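Local coordinates for protein 2-dehydro-3-deoxy-d-gluconate/2-dehydro-3-deoxy-phosphogluconate aldolase (Picrophilus torridus, PDB 4UXD) that is an aldolase of the dihydrodipicolinate synthetase family, built as a parallel eight-stranded beta/alpha barrel and found in an assembly of four chains, at residues K179-S184 and D200-F205; K26-P31 and G233-Y238; L123-Y128 and Q158-I163; F63-T68 and K77-F82. All coordinates share one frame; numbering follows the deposited sequence.

Contact 1: K179-S184 and D200-F205; sequences KGVKDS and DDFAVF
Gly180 pairs with Ala203, Val181 with Val204 and Lys182 with Phe205 by parallel bridges between strand 179-183 and strand 203-205, whose segment directions differ by 15°. Four backbone hydrogen bonds establish the register. Ala203 N donates to Lys179 O at 3.0 Å, and Val181 N to Ala203 O at 2.8 Å. Two residues further on, Phe205 N reaches Val181 O at 2.9 Å and Asp183 N reaches Phe205 O at 3.0 Å, so Val181, Ala203 and Phe205 each use both their N-H and their C=O across the pair.

Flat-group packing adds to this at the start of the pair. The Phe202 ring lies against the backbone of Gly180, whose CA stands 3.8 Å from the ring centroid and 21° off its normal, a CH-pi contact over the face, offset toward the rim.

Apolar contacts gather on the Val181 and Val204 face of the sheet. With chi1 at 70°, Val181 CG1 sits between its backbone N and carbonyl carbon, where it meets Phe202 CE2 at 3.8 Å and Val204 CG2 at 3.9 Å. On the other face Lys182 and Phe205 run side by side in the same direction, with Lys182 CG 3.8 Å from Phe205 CB.

The two strands belong to one beta-alpha-beta unit. Its helix 188-195 packs on Val181, Asp183 and Val204, strands 150-155 and 222-224 flank the pair, and Lys182 makes a cation-pi contact with Phe63 of strand 61-63.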
# COMPACT_ATOMS: atom_id res chain seq x y z
N LYS A 179 2.33 -31.61 -0.18
CA LYS A 179 1.02 -32.23 -0.26
C LYS A 179 -0.14 -31.25 -0.36
O LYS A 179 -1.29 -31.66 -0.42
CB LYS A 179 0.82 -33.15 0.96
CG LYS A 179 1.70 -34.40 0.94
CD LYS A 179 1.53 -35.19 -0.36
CE LYS A 179 2.22 -36.53 -0.34
NZ LYS A 179 3.68 -36.34 -0.29
N GLY A 180 0.14 -29.95 -0.38
CA GLY A 180 -0.91 -28.95 -0.50
C GLY A 180 -0.47 -27.52 -0.25
O GLY A 180 0.71 -27.22 -0.07
N VAL A 181 -1.46 -26.63 -0.23
CA VAL A 181 -1.24 -25.21 -0.00
C VAL A 181 -2.42 -24.61 0.75
O VAL A 181 -3.56 -24.99 0.52
CB VAL A 181 -1.00 -24.47 -1.31
CG1 VAL A 181 -2.30 -24.41 -2.14
CG2 VAL A 181 -0.42 -23.09 -1.06
N LYS A 182 -2.13 -23.74 1.71
CA LYS A 182 -3.15 -23.06 2.51
C LYS A 182 -3.03 -21.60 2.24
O LYS A 182 -1.92 -21.06 2.30
CB LYS A 182 -2.97 -23.30 4.01
CG LYS A 182 -3.18 -24.70 4.49
CD LYS A 182 -2.70 -24.84 5.92
CE LYS A 182 -3.04 -26.19 6.50
NZ LYS A 182 -2.48 -26.34 7.87
N ASP A 183 -4.16 -20.94 2.00
CA ASP A 183 -4.18 -19.53 1.65
C ASP A 183 -5.13 -18.70 2.52
O ASP A 183 -6.34 -18.92 2.53
CB ASP A 183 -4.56 -19.37 0.18
CG ASP A 183 -4.47 -17.94 -0.29
OD1 ASP A 183 -5.44 -17.17 -0.08
OD2 ASP A 183 -3.44 -17.58 -0.88
N SER A 184 -4.56 -17.71 3.21
CA SER A 184 -5.33 -16.80 4.07
C SER A 184 -5.40 -15.36 3.53
O SER A 184 -5.88 -14.45 4.21
CB SER A 184 -4.71 -16.78 5.47
OG SER A 184 -4.80 -18.06 6.07
N ASP A 200 -4.95 -34.77 -6.84
CA ASP A 200 -5.23 -35.86 -5.90
C ASP A 200 -4.18 -35.97 -4.79
O ASP A 200 -4.48 -36.44 -3.70
CB ASP A 200 -5.36 -37.17 -6.66
CG ASP A 200 -6.53 -37.16 -7.65
OD1 ASP A 200 -7.68 -37.33 -7.20
OD2 ASP A 200 -6.30 -36.96 -8.87
N ASP A 201 -2.96 -35.51 -5.07
CA ASP A 201 -1.90 -35.43 -4.07
C ASP A 201 -1.51 -33.97 -3.76
O ASP A 201 -0.40 -33.69 -3.29
CB ASP A 201 -0.67 -36.21 -4.54
CG ASP A 201 -0.67 -37.65 -4.05
OD1 ASP A 201 -1.05 -37.89 -2.88
OD2 ASP A 201 -0.29 -38.55 -4.84
N PHE A 202 -2.44 -33.05 -4.00
CA PHE A 202 -2.22 -31.65 -3.68
C PHE A 202 -3.53 -30.95 -3.26
O PHE A 202 -4.43 -30.71 -4.08
CB PHE A 202 -1.58 -30.93 -4.88
CG PHE A 202 -1.01 -29.58 -4.53
CD1 PHE A 202 0.22 -29.47 -3.92
CD2 PHE A 202 -1.72 -28.42 -4.82
CE1 PHE A 202 0.75 -28.23 -3.60
CE2 PHE A 202 -1.20 -27.18 -4.50
CZ PHE A 202 0.04 -27.09 -3.89
N ALA A 203 -3.60 -30.62 -1.97
CA ALA A 203 -4.76 -29.98 -1.37
C ALA A 203 -4.66 -28.45 -1.43
O ALA A 203 -3.58 -27.89 -1.55
CB ALA A 203 -4.93 -30.43 0.09
N VAL A 204 -5.82 -27.79 -1.37
CA VAL A 204 -5.87 -26.34 -1.36
C VAL A 204 -6.89 -25.89 -0.32
O VAL A 204 -8.09 -26.05 -0.51
CB VAL A 204 -6.24 -25.78 -2.74
CG1 VAL A 204 -6.22 -24.28 -2.73
CG2 VAL A 204 -5.27 -26.30 -3.80
N PHE A 205 -6.40 -25.36 0.80
CA PHE A 205 -7.28 -24.98 1.91
C PHE A 205 -7.56 -23.48 1.96
O PHE A 205 -6.66 -22.66 1.80
CB PHE A 205 -6.68 -25.44 3.24
CG PHE A 205 -6.75 -26.92 3.48
CD1 PHE A 205 -5.73 -27.75 3.07
CD2 PHE A 205 -7.83 -27.48 4.17
CE1 PHE A 205 -5.78 -29.12 3.32
CE2 PHE A 205 -7.89 -28.85 4.41
CZ PHE A 205 -6.87 -29.67 3.99

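Contact 2: K26-P31 and G233-Y238; sequences KGIVCP and GIVRLY
The Tyr238 ring meets the backbone of Gly27: Gly27 C lies over one face, 4.3 Å above the plane and displaced toward the rim, while Gly27 CA approaches obliquely, 3.5 Å from Tyr238 CZ. At the phenol end, the side chain of Lys26 crosses the tyrosine at about a right angle, its CG 3.6 Å from Tyr238 OH. No hydrogen bond spans the two segments, and Tyr238 OH meets Lys26 and Gly27 by packing. The ring reaches the strand because Tyr238 CG is anti to the backbone N (chi1 177°), which carries it off the helix toward Gly27.

The remainder is aliphatic and converges on Ile28. Its delta methyl does most of the touching: Ile28 CD1 is 3.6 Å from Ile234 CG2 and 3.7 Å from Tyr238 CB, with Ile28 and Tyr238 sliding past each other in opposite directions. The other branch, Ile28 CG2, meets Val235 CG2 at 3.9 Å. Three residues of one helix thus pack against a single strand side chain.

Strand 27-31 and helix 233-238 run nearly antiparallel, at 167°, with axes 8.8 Å apart, as expected for a helix packed on the outside of a beta/alpha barrel. Leu212 of helix 212-217 touches both Ile28 and Ile234, Val256 of helix 245-264 meets Ile234, and the strand itself is flanked by strands 61-63 and 222-224.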
# COMPACT_ATOMS: atom_id res chain seq x y z
N LYS A 26 -8.03 -33.13 3.43
CA LYS A 26 -9.26 -32.43 3.11
C LYS A 26 -10.06 -32.35 4.40
O LYS A 26 -9.76 -33.06 5.36
CB LYS A 26 -10.02 -33.13 1.95
CG LYS A 26 -11.19 -34.06 2.28
CD LYS A 26 -10.83 -35.55 2.26
CE LYS A 26 -10.15 -35.98 0.96
NZ LYS A 26 -10.65 -35.26 -0.25
N GLY A 27 -11.05 -31.47 4.45
CA GLY A 27 -11.84 -31.29 5.66
C GLY A 27 -11.47 -30.04 6.46
O GLY A 27 -10.93 -29.08 5.92
N ILE A 28 -11.75 -30.09 7.76
CA ILE A 28 -11.63 -28.94 8.63
C ILE A 28 -10.42 -29.02 9.54
O ILE A 28 -10.24 -29.97 10.30
CB ILE A 28 -12.89 -28.77 9.48
CG1 ILE A 28 -14.12 -28.62 8.57
CG2 ILE A 28 -12.76 -27.57 10.44
CD1 ILE A 28 -14.04 -27.44 7.64
N VAL A 29 -9.60 -27.98 9.44
CA VAL A 29 -8.35 -27.86 10.16
C VAL A 29 -8.50 -26.77 11.21
O VAL A 29 -8.82 -25.65 10.85
CB VAL A 29 -7.19 -27.49 9.21
CG1 VAL A 29 -5.87 -27.34 9.98
CG2 VAL A 29 -7.08 -28.50 8.11
N CYS A 30 -8.25 -27.08 12.49
CA CYS A 30 -8.23 -26.00 13.49
C CYS A 30 -6.84 -25.39 13.67
O CYS A 30 -5.92 -26.05 14.16
CB CYS A 30 -8.72 -26.48 14.84
SG CYS A 30 -8.51 -25.19 16.11
N PRO A 31 -6.68 -24.11 13.29
CA PRO A 31 -5.42 -23.47 13.66
C PRO A 31 -5.49 -23.10 15.14
O PRO A 31 -6.09 -22.08 15.52
CB PRO A 31 -5.36 -22.25 12.74
CG PRO A 31 -6.78 -21.88 12.51
CD PRO A 31 -7.62 -23.16 12.67
N GLY A 233 -19.62 -24.06 14.21
CA GLY A 233 -20.23 -23.51 13.00
C GLY A 233 -19.59 -23.94 11.70
O GLY A 233 -20.25 -24.49 10.82
N ILE A 234 -18.28 -23.72 11.59
CA ILE A 234 -17.55 -24.13 10.40
C ILE A 234 -17.67 -25.62 10.12
O ILE A 234 -17.71 -26.02 8.96
CB ILE A 234 -16.05 -23.76 10.52
CG1 ILE A 234 -15.85 -22.29 10.17
CG2 ILE A 234 -15.16 -24.64 9.61
CD1 ILE A 234 -16.12 -21.94 8.72
N VAL A 235 -17.72 -26.46 11.15
CA VAL A 235 -17.73 -27.91 10.92
C VAL A 235 -19.11 -28.41 10.44
O VAL A 235 -19.18 -29.26 9.54
CB VAL A 235 -17.31 -28.68 12.16
CG1 VAL A 235 -17.35 -30.19 11.89
CG2 VAL A 235 -15.92 -28.26 12.57
N ARG A 236 -20.18 -27.91 11.05
CA ARG A 236 -21.53 -28.16 10.56
C ARG A 236 -21.60 -27.80 9.08
O ARG A 236 -22.03 -28.61 8.26
CB ARG A 236 -22.58 -27.36 11.35
CG ARG A 236 -22.62 -27.69 12.84
CD ARG A 236 -23.84 -27.11 13.55
NE ARG A 236 -23.65 -25.72 13.94
CZ ARG A 236 -24.23 -24.67 13.37
NH1 ARG A 236 -25.07 -24.81 12.34
NH2 ARG A 236 -23.97 -23.45 13.83
N LEU A 237 -21.15 -26.59 8.76
CA LEU A 237 -21.14 -26.10 7.39
C LEU A 237 -20.55 -27.10 6.41
O LEU A 237 -21.19 -27.46 5.42
CB LEU A 237 -20.35 -24.79 7.31
CG LEU A 237 -20.29 -24.09 5.96
CD1 LEU A 237 -20.01 -22.63 6.18
CD2 LEU A 237 -19.24 -24.67 5.01
N TYR A 238 -19.34 -27.56 6.70
CA TYR A 238 -18.63 -28.50 5.82
C TYR A 238 -19.39 -29.81 5.62
O TYR A 238 -19.36 -30.38 4.53
CB TYR A 238 -17.24 -28.79 6.38
CG TYR A 238 -16.44 -29.80 5.58
CD1 TYR A 238 -16.56 -31.17 5.83
CD2 TYR A 238 -15.57 -29.39 4.58
CE1 TYR A 238 -15.84 -32.09 5.10
CE2 TYR A 238 -14.84 -30.31 3.85
CZ TYR A 238 -14.98 -31.66 4.11
OH TYR A 238 -14.25 -32.58 3.38

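Contact 3: L123-Y128 and Q158-I163; sequences LMPPYY and QFTNKI. With GOL (glycerol), chain J.
Thr160 and Asn161 hold the carbonyls of Pro125 and Pro126. Thr160 OG1 donates to Pro125 O at 2.7 Å, coming from above that carbonyl group, 60° out of its plane. The hydroxyl is aimed there by a chi1 of -176°, which places OG1 opposite the backbone N; it also lies 3.3 Å from Tyr127 CB and near the plane of the Tyr127 ring, at its edge. Asn161 ND2 donates to Pro126 O at 2.6 Å with an N-H...O angle of 149°, and the acceptor lies close to the plane of the amide.

Packing of the proline ring adds to these bonds, with Pro125 CG 3.4 Å from Asn161 O. Apolar contacts join Pro125 CG to Ile163 CB (3.8 Å) and Met124 CG to Thr160 CG2 (3.9 Å).

Both segments are loops that leave the C-terminal ends of neighbouring barrel strands, 120-123 and 150-155, the end at which beta/alpha barrels carry their active sites. A glycerol, probably from the crystallisation liquor, settles beside them: its O2 donates to Tyr128 O at 2.6 Å, and its O3 makes weak bonds to Tyr128 N and Phe159 O.

Further out, Asn161 OD1 accepts from Leu131 N and Lys130 NZ, which fixes the amide's rotation, and Ser101 OG bonds Tyr127 N. Tyr128 OH is hydrogen-bonded to Ser67 OG of the second subunit, whose Phe71 meets the Tyr128 ring edge-to-face.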
# COMPACT_ATOMS: atom_id res chain seq x y z
N LEU A 123 4.45 -24.70 6.61
CA LEU A 123 5.48 -23.69 6.53
C LEU A 123 5.06 -22.51 5.63
O LEU A 123 4.68 -22.71 4.48
CB LEU A 123 6.77 -24.32 5.99
CG LEU A 123 7.95 -23.37 5.80
CD1 LEU A 123 8.34 -22.78 7.14
CD2 LEU A 123 9.13 -24.08 5.16
N MET A 124 5.14 -21.30 6.18
CA MET A 124 4.92 -20.07 5.40
C MET A 124 6.27 -19.45 5.05
O MET A 124 7.30 -19.82 5.60
CB MET A 124 4.04 -19.06 6.16
CG MET A 124 4.75 -18.28 7.27
SD MET A 124 5.25 -19.38 8.57
CE MET A 124 3.68 -19.75 9.30
N PRO A 125 6.27 -18.50 4.11
CA PRO A 125 7.60 -17.99 3.79
C PRO A 125 8.25 -17.19 4.92
O PRO A 125 7.56 -16.71 5.81
CB PRO A 125 7.33 -17.11 2.57
CG PRO A 125 6.14 -17.77 1.90
CD PRO A 125 5.28 -18.25 3.04
N PRO A 126 9.59 -17.08 4.90
CA PRO A 126 10.29 -16.25 5.88
C PRO A 126 9.78 -14.83 5.87
O PRO A 126 9.30 -14.37 4.81
CB PRO A 126 11.74 -16.28 5.40
CG PRO A 126 11.84 -17.39 4.46
CD PRO A 126 10.49 -17.65 3.90
N TYR A 127 9.92 -14.16 7.01
CA TYR A 127 9.35 -12.85 7.21
C TYR A 127 10.41 -11.86 7.67
O TYR A 127 11.61 -12.12 7.51
CB TYR A 127 8.17 -12.95 8.18
CG TYR A 127 8.37 -13.91 9.31
CD1 TYR A 127 8.06 -15.26 9.15
CD2 TYR A 127 8.88 -13.48 10.54
CE1 TYR A 127 8.25 -16.15 10.17
CE2 TYR A 127 9.08 -14.37 11.58
CZ TYR A 127 8.76 -15.71 11.39
OH TYR A 127 8.94 -16.60 12.41
N TYR A 128 9.96 -10.71 8.18
CA TYR A 128 10.79 -9.56 8.54
C TYR A 128 11.36 -8.87 7.27
O TYR A 128 10.78 -7.90 6.77
CB TYR A 128 11.92 -9.97 9.49
CG TYR A 128 12.67 -8.78 10.05
CD1 TYR A 128 12.09 -7.97 11.02
CD2 TYR A 128 13.93 -8.44 9.58
CE1 TYR A 128 12.77 -6.89 11.53
CE2 TYR A 128 14.60 -7.34 10.07
CZ TYR A 128 14.02 -6.57 11.04
OH TYR A 128 14.69 -5.49 11.52
N GLN A 158 -0.46 -11.10 4.47
CA GLN A 158 -0.66 -10.13 5.54
C GLN A 158 0.49 -10.11 6.55
O GLN A 158 0.81 -9.06 7.10
CB GLN A 158 -1.97 -10.43 6.30
CG GLN A 158 -3.22 -10.40 5.46
CD GLN A 158 -3.64 -11.79 4.99
OE1 GLN A 158 -2.80 -12.63 4.68
NE2 GLN A 158 -4.95 -12.03 4.94
N PHE A 159 1.07 -11.28 6.82
CA PHE A 159 2.02 -11.39 7.92
C PHE A 159 3.43 -11.64 7.43
O PHE A 159 4.40 -11.30 8.12
CB PHE A 159 1.57 -12.48 8.91
CG PHE A 159 0.25 -12.17 9.60
CD1 PHE A 159 -0.18 -10.85 9.75
CD2 PHE A 159 -0.55 -13.18 10.07
CE1 PHE A 159 -1.37 -10.56 10.37
CE2 PHE A 159 -1.76 -12.90 10.68
CZ PHE A 159 -2.17 -11.59 10.84
N THR A 160 3.56 -12.21 6.23
CA THR A 160 4.87 -12.52 5.68
C THR A 160 4.93 -12.27 4.17
O THR A 160 3.94 -11.88 3.55
CB THR A 160 5.25 -13.99 5.99
OG1 THR A 160 6.57 -14.25 5.54
CG2 THR A 160 4.29 -14.96 5.31
N ASN A 161 6.11 -12.47 3.58
CA ASN A 161 6.28 -12.39 2.14
C ASN A 161 5.33 -13.35 1.44
O ASN A 161 5.19 -14.50 1.86
CB ASN A 161 7.70 -12.73 1.73
CG ASN A 161 8.72 -11.79 2.31
OD1 ASN A 161 8.79 -10.64 1.92
ND2 ASN A 161 9.52 -12.29 3.25
N LYS A 162 4.67 -12.86 0.39
CA LYS A 162 3.77 -13.68 -0.40
C LYS A 162 4.55 -14.72 -1.16
O LYS A 162 5.71 -14.49 -1.52
CB LYS A 162 2.96 -12.83 -1.38
CG LYS A 162 3.78 -12.22 -2.52
CD LYS A 162 2.93 -11.27 -3.35
CE LYS A 162 3.72 -10.54 -4.44
NZ LYS A 162 4.19 -11.43 -5.54
N ILE A 163 3.95 -15.88 -1.40
CA ILE A 163 4.53 -16.86 -2.32
C ILE A 163 3.59 -16.96 -3.53
O ILE A 163 2.40 -17.22 -3.38
CB ILE A 163 4.77 -18.25 -1.62
CG1 ILE A 163 5.37 -19.26 -2.61
CG2 ILE A 163 3.49 -18.76 -0.95
CD1 ILE A 163 5.60 -20.64 -2.03
C1 GOL J . 7.87 -7.38 3.99
O1 GOL J . 7.44 -6.04 3.87
C2 GOL J . 7.39 -7.93 5.33
O2 GOL J . 8.23 -7.46 6.36
C3 GOL J . 7.41 -9.46 5.28
O3 GOL J . 7.16 -9.96 6.58

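Contact 4: F63-T68 and K77-F82; sequences FPMGST and KERKDF
Met65 lies across Phe82 and the aliphatic part of Arg79. Its methyl makes the closer approach to the aromatic residue, with Met65 CE 3.8 Å from Phe82 CB and 3.8 Å from Phe82 CD2. The sulfur stands further off: Met65 SD is 5.5 Å from the Phe82 ring centroid and 40° off its normal, an oblique Met-aromatic contact. The bend in the chain at chi2 (-66°) turns the sulfur toward the helix, where Met65 SD also meets Arg79 CG at 3.9 Å. Pro64 takes the rim of the same ring, its CB lying near the ring plane, 3.7 Å from Phe82 CE2. With Phe82 chi1 at -171°, CG is opposite the backbone N, which sends the ring off the helix toward both loop residues.

The loop follows barrel strand 61-63, and helix 76-88 is the next helix along the chain, so the contact packs that helix on the loop at the strand's C-terminal end. No hydrogen bond crosses between the segments. Within segment 77-82, Phe82 N bonds Glu78 O at 3.0 Å, the i to i-4 pattern of a helix.

The guanidinium of Arg79 turns to the end of strand 95-97 and the residues after it, NH1 bonding Gly99 O and NH2 weakly Gly97 O, while its methylene CG lies beside Met65. Tyr44 and Thr47 of helix 44-56 also pack on Phe82.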
# COMPACT_ATOMS: atom_id res chain seq x y z
N PHE A 63 -3.82 -28.14 14.05
CA PHE A 63 -2.74 -27.33 13.52
C PHE A 63 -2.20 -26.46 14.64
O PHE A 63 -2.55 -25.29 14.76
CB PHE A 63 -3.25 -26.48 12.34
CG PHE A 63 -2.24 -25.49 11.82
CD1 PHE A 63 -0.88 -25.62 12.09
CD2 PHE A 63 -2.67 -24.41 11.05
CE1 PHE A 63 0.02 -24.71 11.60
CE2 PHE A 63 -1.77 -23.50 10.56
CZ PHE A 63 -0.42 -23.65 10.83
N PRO A 64 -1.31 -27.02 15.47
CA PRO A 64 -0.68 -26.20 16.51
C PRO A 64 0.39 -25.27 15.95
O PRO A 64 1.08 -25.64 15.00
CB PRO A 64 -0.07 -27.25 17.44
CG PRO A 64 0.22 -28.41 16.54
CD PRO A 64 -0.87 -28.42 15.52
N MET A 65 0.51 -24.09 16.56
CA MET A 65 1.55 -23.11 16.26
C MET A 65 1.44 -22.57 14.83
O MET A 65 2.43 -22.42 14.12
CB MET A 65 2.94 -23.71 16.51
CG MET A 65 3.28 -23.91 18.00
SD MET A 65 3.41 -22.34 18.91
CE MET A 65 3.53 -22.95 20.59
N GLY A 66 0.21 -22.30 14.41
CA GLY A 66 -0.03 -21.46 13.25
C GLY A 66 -0.03 -20.01 13.69
O GLY A 66 0.39 -19.70 14.82
N SER A 67 -0.51 -19.13 12.80
CA SER A 67 -0.62 -17.71 13.09
C SER A 67 -1.57 -17.46 14.26
O SER A 67 -1.30 -16.63 15.13
CB SER A 67 -1.12 -16.94 11.86
OG SER A 67 -0.19 -17.01 10.78
N THR A 68 -2.68 -18.17 14.26
CA THR A 68 -3.65 -18.09 15.33
C THR A 68 -3.00 -18.45 16.65
O THR A 68 -3.36 -17.90 17.70
CB THR A 68 -4.85 -19.01 15.06
OG1 THR A 68 -5.50 -18.61 13.86
CG2 THR A 68 -5.84 -18.97 16.21
N LYS A 77 12.18 -23.80 22.20
CA LYS A 77 11.96 -24.81 23.22
C LYS A 77 10.49 -24.93 23.61
O LYS A 77 9.95 -26.03 23.68
CB LYS A 77 12.81 -24.51 24.45
CG LYS A 77 14.31 -24.67 24.19
CD LYS A 77 15.14 -24.20 25.36
CE LYS A 77 16.61 -24.35 25.08
NZ LYS A 77 17.43 -23.39 25.89
N GLU A 78 9.83 -23.80 23.87
CA GLU A 78 8.38 -23.81 24.13
C GLU A 78 7.57 -24.43 23.01
O GLU A 78 6.50 -25.01 23.24
CB GLU A 78 7.87 -22.39 24.35
CG GLU A 78 8.22 -21.79 25.68
CD GLU A 78 7.92 -20.31 25.72
OE1 GLU A 78 8.29 -19.61 24.75
OE2 GLU A 78 7.30 -19.86 26.70
N ARG A 79 8.06 -24.29 21.78
CA ARG A 79 7.32 -24.74 20.62
C ARG A 79 7.49 -26.25 20.47
O ARG A 79 6.51 -26.96 20.23
CB ARG A 79 7.78 -24.01 19.35
CG ARG A 79 7.26 -22.56 19.28
CD ARG A 79 7.82 -21.82 18.08
NE ARG A 79 7.19 -22.26 16.84
CZ ARG A 79 7.71 -22.10 15.63
NH1 ARG A 79 8.90 -21.53 15.50
NH2 ARG A 79 7.06 -22.53 14.55
N LYS A 80 8.71 -26.74 20.62
CA LYS A 80 8.93 -28.18 20.62
C LYS A 80 8.06 -28.82 21.68
O LYS A 80 7.40 -29.83 21.43
CB LYS A 80 10.39 -28.51 20.88
CG LYS A 80 11.33 -28.27 19.73
CD LYS A 80 12.72 -28.74 20.13
CE LYS A 80 13.81 -28.07 19.32
NZ LYS A 80 15.14 -28.31 19.92
N ASP A 81 8.04 -28.21 22.86
CA ASP A 81 7.31 -28.78 23.98
C ASP A 81 5.81 -28.84 23.66
O ASP A 81 5.17 -29.85 23.92
CB ASP A 81 7.57 -27.98 25.26
CG ASP A 81 8.97 -28.23 25.83
OD1 ASP A 81 9.60 -29.26 25.49
OD2 ASP A 81 9.43 -27.38 26.63
N PHE A 82 5.27 -27.78 23.06
CA PHE A 82 3.84 -27.73 22.76
C PHE A 82 3.42 -28.77 21.70
O PHE A 82 2.39 -29.43 21.82
CB PHE A 82 3.45 -26.33 22.31
CG PHE A 82 1.98 -26.10 22.19
CD1 PHE A 82 1.20 -25.87 23.31
CD2 PHE A 82 1.38 -26.07 20.94
CE1 PHE A 82 -0.15 -25.62 23.19
CE2 PHE A 82 0.02 -25.83 20.81
CZ PHE A 82 -0.75 -25.60 21.94

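In the fold
All four contacts belong to one parallel beta/alpha barrel. Contact 2 brings the first strand against a helix 202 residues later, and the other three are nested inside that loop in the order 4, 3, 1. Contacts 2 and 3 are the most separated, with centres 24 Å apart and nearest atoms about 10 Å apart. The remaining pairs, with centres 15 to 21 Å apart, all touch: Phe205 packs on Gly27 and Val29, Phe159 on Ser67, Ser184 O probably accepts from Gln158 NE2, Cys30 O probably accepts from Phe63 N, and contacts 1 and 4 also meet. The touches run through the strands and their C-terminal loops, and contacts 3 and 4 also meet the second subunit.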